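Local coordinates for protein glutamine synthetase (Streptomyces coelicolor, PDB 4BAX) that belongs to the glutamine synthetase family, joining a beta-grasp domain to a catalytic domain in each of the ten chains of its assembly, at residues A269-D272 with D273-G277; Y324-T327 with R328-D332; A157-E160 with N161-A165; R206-D210 with F211-A215; G127-G131 with G132-A136. All coordinates share one frame; numbering follows the deposited sequence.

In the fold
All five contacts are local, each joining neighbouring parts of one continuous run of chain. Contacts 3 and 4 are the pair that meet: their centres lie 14 Å apart, and helix 152-164 packs on the end of helix 190-210, with a probable hydrogen bond of 3.1 Å between Asn-161 ND2 and Thr-207 OG1. In contact 4 the side chain of Phe-211 lies about 4 Å from a bound sodium ion, and in contact 3 that of Ala-157 lies about 10 Å from a sodium. Contact 5 is an outlying loop, its nearest atoms about 9 Å from contact 4. Contact 2 lies across the chain's centre from contacts 3, 4 and 5, and its nearest atoms are about 9 Å from contact 1.

Contact 1. Residues A269-D272 with D273-G277; sequences AGID and DRLTG
The side chains of Asp-272 and Asp-273 run side by side, pointing the same way, with their carboxylates stacked and the planes 20° apart; OD1 of Asp-272 comes 4.1 Å from OD2 of Asp-273. Two like charges this near would probably disfavour each other. Asp-272 OD1 also takes a weak hydrogen bond from the backbone N of Asp-273. The other flat group is the Arg-274 guanidinium: Leu-275 CD2 sits over one of its faces, toward the rim, and Arg-274 NE bonds to Asn-318 OD1. The backbone here is a short, weakly bonded helical turn. Its firm link is Leu-275 N to Ile-271 O, 2.7 Å and nearly straight at 167°, while Arg-274 N reaches the same carbonyl weakly. Asp-273 N also makes a weak bond to Gly-270 O. On the apolar side Ile-271 CG1 meets Leu-275 CD1 at 3.6 Å, the two side chains crossing at a slant. Leu-275 itself is the centre of an inverse gamma turn that takes the chain out of the helix. Helix 271-274 is thus a brief turn between loops, with Ile-271 against Asn-318, Leu-275 against Trp-284 and Ala-269 against Thr-17.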
# COMPACT_ATOMS: atom_id res chain seq x y z
N ALA A 269 16.68 -24.61 -28.28
CA ALA A 269 16.61 -23.29 -28.87
C ALA A 269 17.42 -22.28 -28.06
O ALA A 269 17.40 -22.29 -26.82
CB ALA A 269 15.14 -22.85 -28.97
N GLY A 270 18.18 -21.44 -28.75
CA GLY A 270 18.97 -20.45 -28.05
C GLY A 270 20.28 -20.97 -27.50
O GLY A 270 20.86 -20.34 -26.62
N ILE A 271 20.79 -22.07 -28.06
CA ILE A 271 22.03 -22.69 -27.59
C ILE A 271 23.26 -21.78 -27.70
O ILE A 271 24.17 -21.81 -26.86
CB ILE A 271 22.28 -24.06 -28.30
CG1 ILE A 271 23.38 -24.85 -27.59
CG2 ILE A 271 22.67 -23.87 -29.77
CD1 ILE A 271 23.19 -26.35 -27.64
N ASP A 272 23.24 -20.92 -28.72
CA ASP A 272 24.28 -19.93 -28.94
C ASP A 272 24.38 -18.89 -27.82
O ASP A 272 25.46 -18.36 -27.53
CB ASP A 272 24.12 -19.26 -30.31
CG ASP A 272 22.69 -18.86 -30.60
OD1 ASP A 272 21.78 -19.33 -29.88
OD2 ASP A 272 22.45 -18.05 -31.54
N ASP A 273 23.23 -18.59 -27.20
CA ASP A 273 23.14 -17.68 -26.05
C ASP A 273 23.75 -18.25 -24.74
O ASP A 273 24.23 -17.49 -23.87
CB ASP A 273 21.70 -17.19 -25.86
CG ASP A 273 21.17 -16.44 -27.10
OD1 ASP A 273 21.95 -15.71 -27.76
OD2 ASP A 273 19.97 -16.59 -27.44
N ARG A 274 23.66 -19.57 -24.57
CA ARG A 274 24.24 -20.23 -23.41
C ARG A 274 25.67 -20.69 -23.68
O ARG A 274 26.54 -20.50 -22.85
CB ARG A 274 23.37 -21.40 -22.93
CG ARG A 274 24.01 -22.24 -21.83
CD ARG A 274 23.09 -23.35 -21.40
NE ARG A 274 23.31 -24.51 -22.25
CZ ARG A 274 24.05 -25.57 -21.94
NH1 ARG A 274 24.63 -25.68 -20.75
NH2 ARG A 274 24.19 -26.55 -22.82
N LEU A 275 25.92 -21.30 -24.84
CA LEU A 275 27.26 -21.83 -25.14
C LEU A 275 28.10 -20.78 -25.84
O LEU A 275 28.15 -20.68 -27.07
CB LEU A 275 27.22 -23.13 -25.97
CG LEU A 275 26.63 -24.38 -25.31
CD1 LEU A 275 26.70 -25.56 -26.27
CD2 LEU A 275 27.35 -24.71 -24.00
N THR A 276 28.79 -20.02 -25.01
CA THR A 276 29.65 -18.94 -25.44
C THR A 276 31.03 -19.48 -25.11
O THR A 276 31.15 -20.47 -24.37
CB THR A 276 29.38 -17.67 -24.61
OG1 THR A 276 29.51 -17.96 -23.21
CG2 THR A 276 27.98 -17.13 -24.87
N GLY A 277 32.07 -18.87 -25.67
CA GLY A 277 33.41 -19.35 -25.36
C GLY A 277 33.74 -19.20 -23.89
O GLY A 277 34.18 -20.16 -23.25

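Contact 2. Residues Y324-T327 with R328-D332; sequences YVVT and RLLVD
Val-325 and Leu-329 meet through complementary first torsions: Val-325 holds CG1 opposite its backbone N (chi1 178°), on the side of its carbonyl carbon, whereas Leu-329 turns CG beside its own N (chi1 -72°), back toward the preceding turn. CG1 of Val-325 and CD1 of Leu-329 consequently come to 3.9 Å, the two side chains running alongside each other. One residue further on the pattern repeats, with Val-326 CG2 and Leu-330 CD1 4.0 Å apart and again pointing the same way. This is the i to i+4 spacing of an alpha-helix, and four backbone bonds carry it. Leu-329 N to Val-325 O is 3.0 Å long; Leu-330 N to Val-326 O and Val-331 N to Thr-327 O continue the series, and Arg-328 N reaches Tyr-324 O at 3.2 Å from above the carbonyl plane. The Arg-328 chain bends twice, at chi2 and chi3, which leaves its guanidinium obliquely set near Val-325 CG1. Thr-327 OG1 is bonded to Pro-323 O, one turn back along the helix, and Tyr-324 OH to Asp-195 OD1. This part of helix 323-341 is largely buried: Thr-327 and Arg-328 pack on Leu-97 of helix 94-103, Leu-330 and Val-331 on Phe-111 of strand 110-121, and Tyr-324 and Thr-327 on helix 190-210.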
# COMPACT_ATOMS: atom_id res chain seq x y z
N TYR A 324 13.88 -37.02 -26.00
CA TYR A 324 13.71 -38.00 -27.07
C TYR A 324 14.75 -37.78 -28.16
O TYR A 324 15.27 -38.75 -28.76
CB TYR A 324 12.30 -37.89 -27.69
CG TYR A 324 11.16 -38.34 -26.79
CD1 TYR A 324 11.22 -39.53 -26.09
CD2 TYR A 324 10.04 -37.53 -26.60
CE1 TYR A 324 10.20 -39.92 -25.24
CE2 TYR A 324 9.00 -37.92 -25.76
CZ TYR A 324 9.09 -39.12 -25.08
OH TYR A 324 8.07 -39.52 -24.24
N VAL A 325 15.03 -36.51 -28.44
CA VAL A 325 16.00 -36.13 -29.45
C VAL A 325 17.48 -36.33 -29.06
O VAL A 325 18.23 -36.97 -29.79
CB VAL A 325 15.73 -34.67 -29.92
CG1 VAL A 325 16.76 -34.21 -30.94
CG2 VAL A 325 14.30 -34.56 -30.47
N VAL A 326 17.88 -35.82 -27.90
CA VAL A 326 19.28 -35.94 -27.47
C VAL A 326 19.66 -37.40 -27.29
O VAL A 326 20.75 -37.82 -27.70
CB VAL A 326 19.61 -35.07 -26.23
CG1 VAL A 326 18.72 -35.42 -25.01
CG2 VAL A 326 21.08 -35.15 -25.91
N THR A 327 18.74 -38.19 -26.73
CA THR A 327 18.99 -39.62 -26.56
C THR A 327 19.11 -40.32 -27.93
O THR A 327 20.05 -41.10 -28.15
CB THR A 327 17.89 -40.33 -25.70
OG1 THR A 327 16.58 -40.05 -26.21
CG2 THR A 327 17.98 -39.95 -24.22
N ARG A 328 18.23 -39.98 -28.87
CA ARG A 328 18.25 -40.61 -30.20
C ARG A 328 19.58 -40.34 -30.91
O ARG A 328 20.21 -41.27 -31.45
CB ARG A 328 17.09 -40.11 -31.07
CG ARG A 328 16.81 -40.97 -32.32
CD ARG A 328 16.85 -40.19 -33.63
NE ARG A 328 16.11 -38.94 -33.53
CZ ARG A 328 16.31 -37.88 -34.30
NH1 ARG A 328 17.23 -37.92 -35.26
NH2 ARG A 328 15.57 -36.78 -34.13
N LEU A 329 20.01 -39.08 -30.87
CA LEU A 329 21.20 -38.60 -31.54
C LEU A 329 22.48 -39.24 -30.99
O LEU A 329 23.38 -39.63 -31.75
CB LEU A 329 21.29 -37.08 -31.42
CG LEU A 329 20.30 -36.26 -32.23
CD1 LEU A 329 20.48 -34.78 -31.96
CD2 LEU A 329 20.50 -36.57 -33.71
N LEU A 330 22.55 -39.34 -29.66
CA LEU A 330 23.71 -39.94 -29.02
C LEU A 330 23.80 -41.43 -29.37
O LEU A 330 24.89 -41.93 -29.64
CB LEU A 330 23.67 -39.74 -27.51
CG LEU A 330 24.14 -38.34 -27.12
CD1 LEU A 330 23.84 -38.03 -25.65
CD2 LEU A 330 25.65 -38.20 -27.44
N VAL A 331 22.67 -42.12 -29.35
CA VAL A 331 22.65 -43.52 -29.73
C VAL A 331 23.03 -43.70 -31.20
O VAL A 331 23.86 -44.55 -31.53
CB VAL A 331 21.28 -44.14 -29.49
CG1 VAL A 331 21.13 -45.44 -30.25
CG2 VAL A 331 21.07 -44.36 -28.00
N ASP A 332 22.47 -42.87 -32.08
CA ASP A 332 22.76 -43.03 -33.50
C ASP A 332 24.25 -42.84 -33.71
O ASP A 332 24.92 -43.71 -34.27
CB ASP A 332 21.99 -42.01 -34.34
CG ASP A 332 21.92 -42.41 -35.82
OD1 ASP A 332 22.88 -43.03 -36.32
OD2 ASP A 332 20.90 -42.13 -36.48

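Contact 3. Residues A157-E160 with N161-A165; sequences AHLE and NCLKA
Residues 157-164 belong to alpha-helix 152-164, and four successive i to i+4 bonds tie Ala-157, His-158, Leu-159 and Glu-160 to Asn-161, Cys-162, Leu-163 and Lys-164. The shortest of them, Cys-162 N to His-158 O, measures 2.8 Å. Along one flank Leu-159 and Leu-163 lie side by side, their CD1 atoms 4.1 Å apart, and both pack on Lys-5 of a second subunit. Lys-5 of that neighbouring subunit also forms, through NZ, a salt bridge with Glu-160 OE1. Within the helix Glu-160 OE2 packs against the aliphatic CD of Lys-164, 3.7 Å away, as the two chains cross; the Lys-164 amino group stays 4.9 Å (NZ) from that OE2. The amide of Asn-161 leans back over the carbonyl of Ala-157, its ND2 probably bonded to Thr-207. Toward helix 190-210 His-158 also turns its ring, and NE2 is hydrogen-bonded to Ala-200 O. With chi1 at -75°, Cys-162 swings its sulfur back along the helix over a face of that imidazole, SG standing 3.6 Å from the ring centroid and displaced toward the rim.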
# COMPACT_ATOMS: atom_id res chain seq x y z
N ALA A 157 8.83 -30.14 -2.68
CA ALA A 157 7.52 -30.71 -3.04
C ALA A 157 7.63 -31.52 -4.34
O ALA A 157 7.06 -32.63 -4.44
CB ALA A 157 6.50 -29.60 -3.18
N HIS A 158 8.38 -31.00 -5.29
CA HIS A 158 8.61 -31.67 -6.56
C HIS A 158 9.41 -32.98 -6.42
O HIS A 158 9.05 -34.01 -7.03
CB HIS A 158 9.29 -30.73 -7.51
CG HIS A 158 9.76 -31.37 -8.77
ND1 HIS A 158 11.10 -31.61 -9.03
CD2 HIS A 158 9.08 -31.83 -9.84
CE1 HIS A 158 11.21 -32.17 -10.21
NE2 HIS A 158 10.01 -32.32 -10.73
N LEU A 159 10.46 -32.97 -5.60
CA LEU A 159 11.25 -34.18 -5.42
C LEU A 159 10.41 -35.30 -4.78
O LEU A 159 10.43 -36.45 -5.25
CB LEU A 159 12.52 -33.90 -4.62
CG LEU A 159 13.30 -35.11 -4.12
CD1 LEU A 159 13.99 -35.81 -5.28
CD2 LEU A 159 14.30 -34.68 -3.08
N GLU A 160 9.66 -34.95 -3.73
CA GLU A 160 8.78 -35.91 -3.08
C GLU A 160 7.70 -36.39 -4.06
O GLU A 160 7.39 -37.57 -4.13
CB GLU A 160 8.16 -35.30 -1.82
CG GLU A 160 7.25 -36.26 -1.01
CD GLU A 160 8.02 -37.47 -0.43
OE1 GLU A 160 9.25 -37.59 -0.63
OE2 GLU A 160 7.39 -38.33 0.24
N ASN A 161 7.21 -35.47 -4.89
CA ASN A 161 6.23 -35.83 -5.90
C ASN A 161 6.79 -36.79 -6.95
O ASN A 161 6.10 -37.75 -7.33
CB ASN A 161 5.69 -34.56 -6.56
CG ASN A 161 4.59 -33.91 -5.73
OD1 ASN A 161 4.00 -34.55 -4.86
ND2 ASN A 161 4.30 -32.63 -6.00
N CYS A 162 8.02 -36.57 -7.40
CA CYS A 162 8.67 -37.44 -8.39
C CYS A 162 8.87 -38.87 -7.82
O CYS A 162 8.66 -39.89 -8.52
CB CYS A 162 10.02 -36.85 -8.82
SG CYS A 162 9.86 -35.40 -9.97
N LEU A 163 9.29 -38.95 -6.56
CA LEU A 163 9.51 -40.25 -5.90
C LEU A 163 8.22 -41.03 -5.65
O LEU A 163 8.16 -42.25 -5.88
CB LEU A 163 10.30 -40.07 -4.60
CG LEU A 163 11.72 -39.51 -4.83
CD1 LEU A 163 12.46 -39.14 -3.55
CD2 LEU A 163 12.55 -40.51 -5.61
N LYS A 164 7.16 -40.32 -5.25
CA LYS A 164 5.85 -40.94 -5.06
C LYS A 164 5.34 -41.46 -6.39
O LYS A 164 4.68 -42.49 -6.45
CB LYS A 164 4.88 -39.92 -4.47
CG LYS A 164 4.53 -40.18 -3.02
CD LYS A 164 4.64 -38.89 -2.22
CE LYS A 164 3.55 -37.89 -2.58
NZ LYS A 164 2.82 -37.47 -1.35
N ALA A 165 5.67 -40.75 -7.47
CA ALA A 165 5.38 -41.19 -8.83
C ALA A 165 6.26 -42.36 -9.29
O ALA A 165 5.97 -43.01 -10.31
CB ALA A 165 5.50 -40.02 -9.79

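Contact 4. Residues R206-D210 with F211-A215; sequences RTAED and FEVSA
Phe-211 folds back against the preceding helical turn, and its side chain can be traced outward atom by atom. CB sits beside the peptide that joins it to Asp-210, with the carbonyl oxygen of Ala-208 also in reach. CG keeps near Asp-210 C, because a chi1 of -63° holds the ring on the side of the backbone N. At CD1 the ring meets Thr-207 O edge-on, in the plane of the ring and 3.3 Å away, so that a ring C-H faces the carbonyl. CE1 then touches the methyl CG2 of Thr-207 at 4.1 Å, the two side chains lying alongside each other, and farther out the ring packs on Asp-153 and Val-154 of helix 152-164. The hydroxyl of Thr-207 turns to Leu-203 O in its own helix.

Beyond the ring the backbone closes the helix. Ala-208 O is gripped by Val-213 N at 3.2 Å, nearly straight at 168°, and weakly by Phe-211 N; Glu-212 N bonds to Glu-209 O at 3.1 Å. Ala-208 CB and Val-213 CG2 meet at 3.8 Å across this turn. A third subunit also engages this region, where its Arg-152 makes a salt bridge with Glu-209 and its Gly-145 N bonds the same carboxylate. Positive phi at Glu-212 and the two bonds back into the last turn make this a Schellman motif, with the Ala-208 to Val-213 apolar contact that commonly goes with it, here leading from helix 190-210 into strand 214-216.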
# COMPACT_ATOMS: atom_id res chain seq x y z
N ARG A 206 3.74 -28.09 -12.70
CA ARG A 206 2.50 -28.32 -12.02
C ARG A 206 2.60 -28.14 -10.49
O ARG A 206 1.76 -27.46 -9.90
CB ARG A 206 1.94 -29.68 -12.41
CG ARG A 206 0.76 -30.17 -11.62
CD ARG A 206 -0.51 -29.47 -11.98
NE ARG A 206 -1.62 -29.97 -11.18
CZ ARG A 206 -1.88 -29.58 -9.94
NH1 ARG A 206 -1.09 -28.68 -9.34
NH2 ARG A 206 -2.93 -30.09 -9.29
N THR A 207 3.67 -28.65 -9.89
CA THR A 207 3.92 -28.46 -8.46
C THR A 207 4.09 -26.97 -8.13
O THR A 207 3.54 -26.48 -7.13
CB THR A 207 5.17 -29.25 -7.99
OG1 THR A 207 4.95 -30.63 -8.24
CG2 THR A 207 5.41 -29.08 -6.50
N ALA A 208 4.80 -26.25 -9.00
CA ALA A 208 5.10 -24.84 -8.80
C ALA A 208 3.85 -23.95 -8.87
O ALA A 208 3.80 -22.86 -8.28
CB ALA A 208 6.18 -24.36 -9.78
N GLU A 209 2.81 -24.44 -9.54
CA GLU A 209 1.54 -23.72 -9.61
C GLU A 209 0.98 -23.45 -8.22
O GLU A 209 0.44 -22.38 -7.97
CB GLU A 209 0.51 -24.50 -10.41
CG GLU A 209 0.77 -24.51 -11.90
CD GLU A 209 -0.20 -25.41 -12.65
OE1 GLU A 209 -1.25 -25.77 -12.08
OE2 GLU A 209 0.10 -25.78 -13.81
N ASP A 210 1.12 -24.42 -7.32
CA ASP A 210 0.60 -24.30 -5.96
C ASP A 210 1.32 -23.25 -5.13
O ASP A 210 0.72 -22.62 -4.24
CB ASP A 210 0.61 -25.67 -5.26
CG ASP A 210 -0.36 -26.65 -5.89
OD1 ASP A 210 -1.40 -26.21 -6.42
OD2 ASP A 210 -0.08 -27.87 -5.87
N PHE A 211 2.59 -23.02 -5.46
CA PHE A 211 3.40 -22.03 -4.78
C PHE A 211 3.38 -20.68 -5.49
O PHE A 211 4.08 -19.76 -5.08
CB PHE A 211 4.83 -22.52 -4.67
CG PHE A 211 4.97 -23.77 -3.83
CD1 PHE A 211 4.82 -25.03 -4.42
CD2 PHE A 211 5.27 -23.70 -2.48
CE1 PHE A 211 4.96 -26.19 -3.66
CE2 PHE A 211 5.40 -24.86 -1.72
CZ PHE A 211 5.24 -26.11 -2.31
N GLU A 212 2.60 -20.58 -6.56
CA GLU A 212 2.49 -19.33 -7.33
C GLU A 212 3.81 -18.87 -7.92
O GLU A 212 4.04 -17.66 -8.00
CB GLU A 212 1.87 -18.20 -6.52
CG GLU A 212 0.41 -18.33 -6.27
CD GLU A 212 -0.07 -17.28 -5.29
OE1 GLU A 212 0.73 -16.82 -4.42
OE2 GLU A 212 -1.26 -16.90 -5.40
N VAL A 213 4.66 -19.80 -8.34
CA VAL A 213 5.90 -19.43 -9.02
C VAL A 213 5.99 -20.17 -10.33
O VAL A 213 5.19 -21.07 -10.59
CB VAL A 213 7.19 -19.69 -8.17
CG1 VAL A 213 7.07 -19.07 -6.77
CG2 VAL A 213 7.50 -21.19 -8.10
N SER A 214 6.98 -19.80 -11.13
CA SER A 214 7.16 -20.40 -12.43
C SER A 214 8.54 -21.02 -12.53
O SER A 214 9.49 -20.56 -11.88
CB SER A 214 7.01 -19.34 -13.52
OG SER A 214 5.65 -18.95 -13.64
N ALA A 215 8.64 -22.03 -13.39
CA ALA A 215 9.92 -22.62 -13.72
C ALA A 215 10.13 -22.49 -15.22
O ALA A 215 9.17 -22.55 -15.99
CB ALA A 215 9.95 -24.09 -13.30

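Contact 5. Residues G127-G131 with G132-A136; sequences GFPEG and GFPAA
Phe-128 presents one face of its ring to Pro-134 across a tight loop that reverses at a type II beta turn, Pro-129 to Gly-132. Pro-134 CD stands almost on the ring axis, 3.4 Å from the centroid of Phe-128 and only 9° off the normal, a clear CH-pi contact, while Pro-134 CG lies over the CD1 and CE1 side of the same ring. Phe-133 takes a different attitude: its side chain runs alongside that of Phe-128 and points the same way, but the two ring planes are inclined at 64° and the centroids are 5.8 Å apart, a pairing neither stacked nor edge-to-face. They touch where Phe-128 CE2 meets Phe-133 CD1, at 3.5 Å. Trp-226 adds an edge-to-face partner for Phe-128, and Pro-134 leans on Trp-226 and Tyr-140. The prolines face each other as well, Pro-129 CD to Pro-134 CD being 3.7 Å. Glu-130 and Gly-131 occupy the turn's corner, the glycine with the positive phi usual at that place, and Glu-130 forms a salt bridge with Arg-124. A fourth subunit packs against the loop, and Phe-133 makes backbone hydrogen bonds to it. What closes the turn is Gly-132 N bonded to Pro-129 O, 3.3 Å long, with the donor well above the carbonyl plane.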
# COMPACT_ATOMS: atom_id res chain seq x y z
N GLY A 127 15.19 -15.22 -7.52
CA GLY A 127 16.30 -14.82 -6.67
C GLY A 127 16.81 -13.41 -6.90
O GLY A 127 17.82 -12.99 -6.31
N PHE A 128 16.13 -12.66 -7.77
CA PHE A 128 16.56 -11.32 -8.11
C PHE A 128 15.62 -10.36 -7.40
O PHE A 128 14.47 -10.71 -7.17
CB PHE A 128 16.47 -11.09 -9.63
CG PHE A 128 17.72 -11.50 -10.39
CD1 PHE A 128 18.39 -12.68 -10.07
CD2 PHE A 128 18.19 -10.75 -11.47
CE1 PHE A 128 19.53 -13.07 -10.79
CE2 PHE A 128 19.33 -11.14 -12.19
CZ PHE A 128 20.00 -12.30 -11.85
N PRO A 129 16.14 -9.19 -6.98
CA PRO A 129 15.31 -8.11 -6.42
C PRO A 129 14.61 -7.38 -7.57
O PRO A 129 15.11 -7.40 -8.71
CB PRO A 129 16.32 -7.18 -5.74
CG PRO A 129 17.60 -7.44 -6.45
CD PRO A 129 17.58 -8.87 -6.92
N GLU A 130 13.48 -6.73 -7.29
CA GLU A 130 12.77 -6.01 -8.33
C GLU A 130 13.62 -4.86 -8.84
O GLU A 130 14.15 -4.08 -8.05
CB GLU A 130 11.42 -5.48 -7.81
CG GLU A 130 10.45 -6.58 -7.35
CD GLU A 130 9.29 -6.78 -8.33
OE1 GLU A 130 9.03 -5.86 -9.14
OE2 GLU A 130 8.64 -7.86 -8.29
N GLY A 131 13.81 -4.83 -10.15
CA GLY A 131 14.51 -3.73 -10.78
C GLY A 131 16.01 -3.76 -10.69
O GLY A 131 16.66 -2.77 -11.05
N GLY A 132 16.56 -4.88 -10.23
CA GLY A 132 17.98 -4.95 -9.93
C GLY A 132 18.65 -6.31 -9.96
O GLY A 132 18.14 -7.31 -10.47
N PHE A 133 19.83 -6.36 -9.36
CA PHE A 133 20.59 -7.57 -9.37
C PHE A 133 20.96 -7.97 -7.95
O PHE A 133 21.15 -7.11 -7.08
CB PHE A 133 21.88 -7.31 -10.15
CG PHE A 133 21.65 -7.18 -11.63
CD1 PHE A 133 21.43 -8.32 -12.42
CD2 PHE A 133 21.59 -5.93 -12.24
CE1 PHE A 133 21.21 -8.20 -13.78
CE2 PHE A 133 21.37 -5.80 -13.60
CZ PHE A 133 21.17 -6.94 -14.37
N PRO A 134 21.05 -9.28 -7.72
CA PRO A 134 21.52 -9.74 -6.41
C PRO A 134 23.04 -9.72 -6.42
O PRO A 134 23.63 -9.38 -7.45
CB PRO A 134 21.00 -11.18 -6.35
CG PRO A 134 20.93 -11.62 -7.79
CD PRO A 134 20.55 -10.39 -8.56
N ALA A 135 23.67 -10.12 -5.33
CA ALA A 135 25.12 -10.18 -5.29
C ALA A 135 25.59 -11.19 -6.34
O ALA A 135 24.82 -12.08 -6.76
CB ALA A 135 25.58 -10.60 -3.91
N ALA A 136 26.84 -11.06 -6.76
CA ALA A 136 27.38 -11.88 -7.83
C ALA A 136 27.44 -13.32 -7.37
O ALA A 136 27.37 -13.62 -6.18
CB ALA A 136 28.77 -11.39 -8.24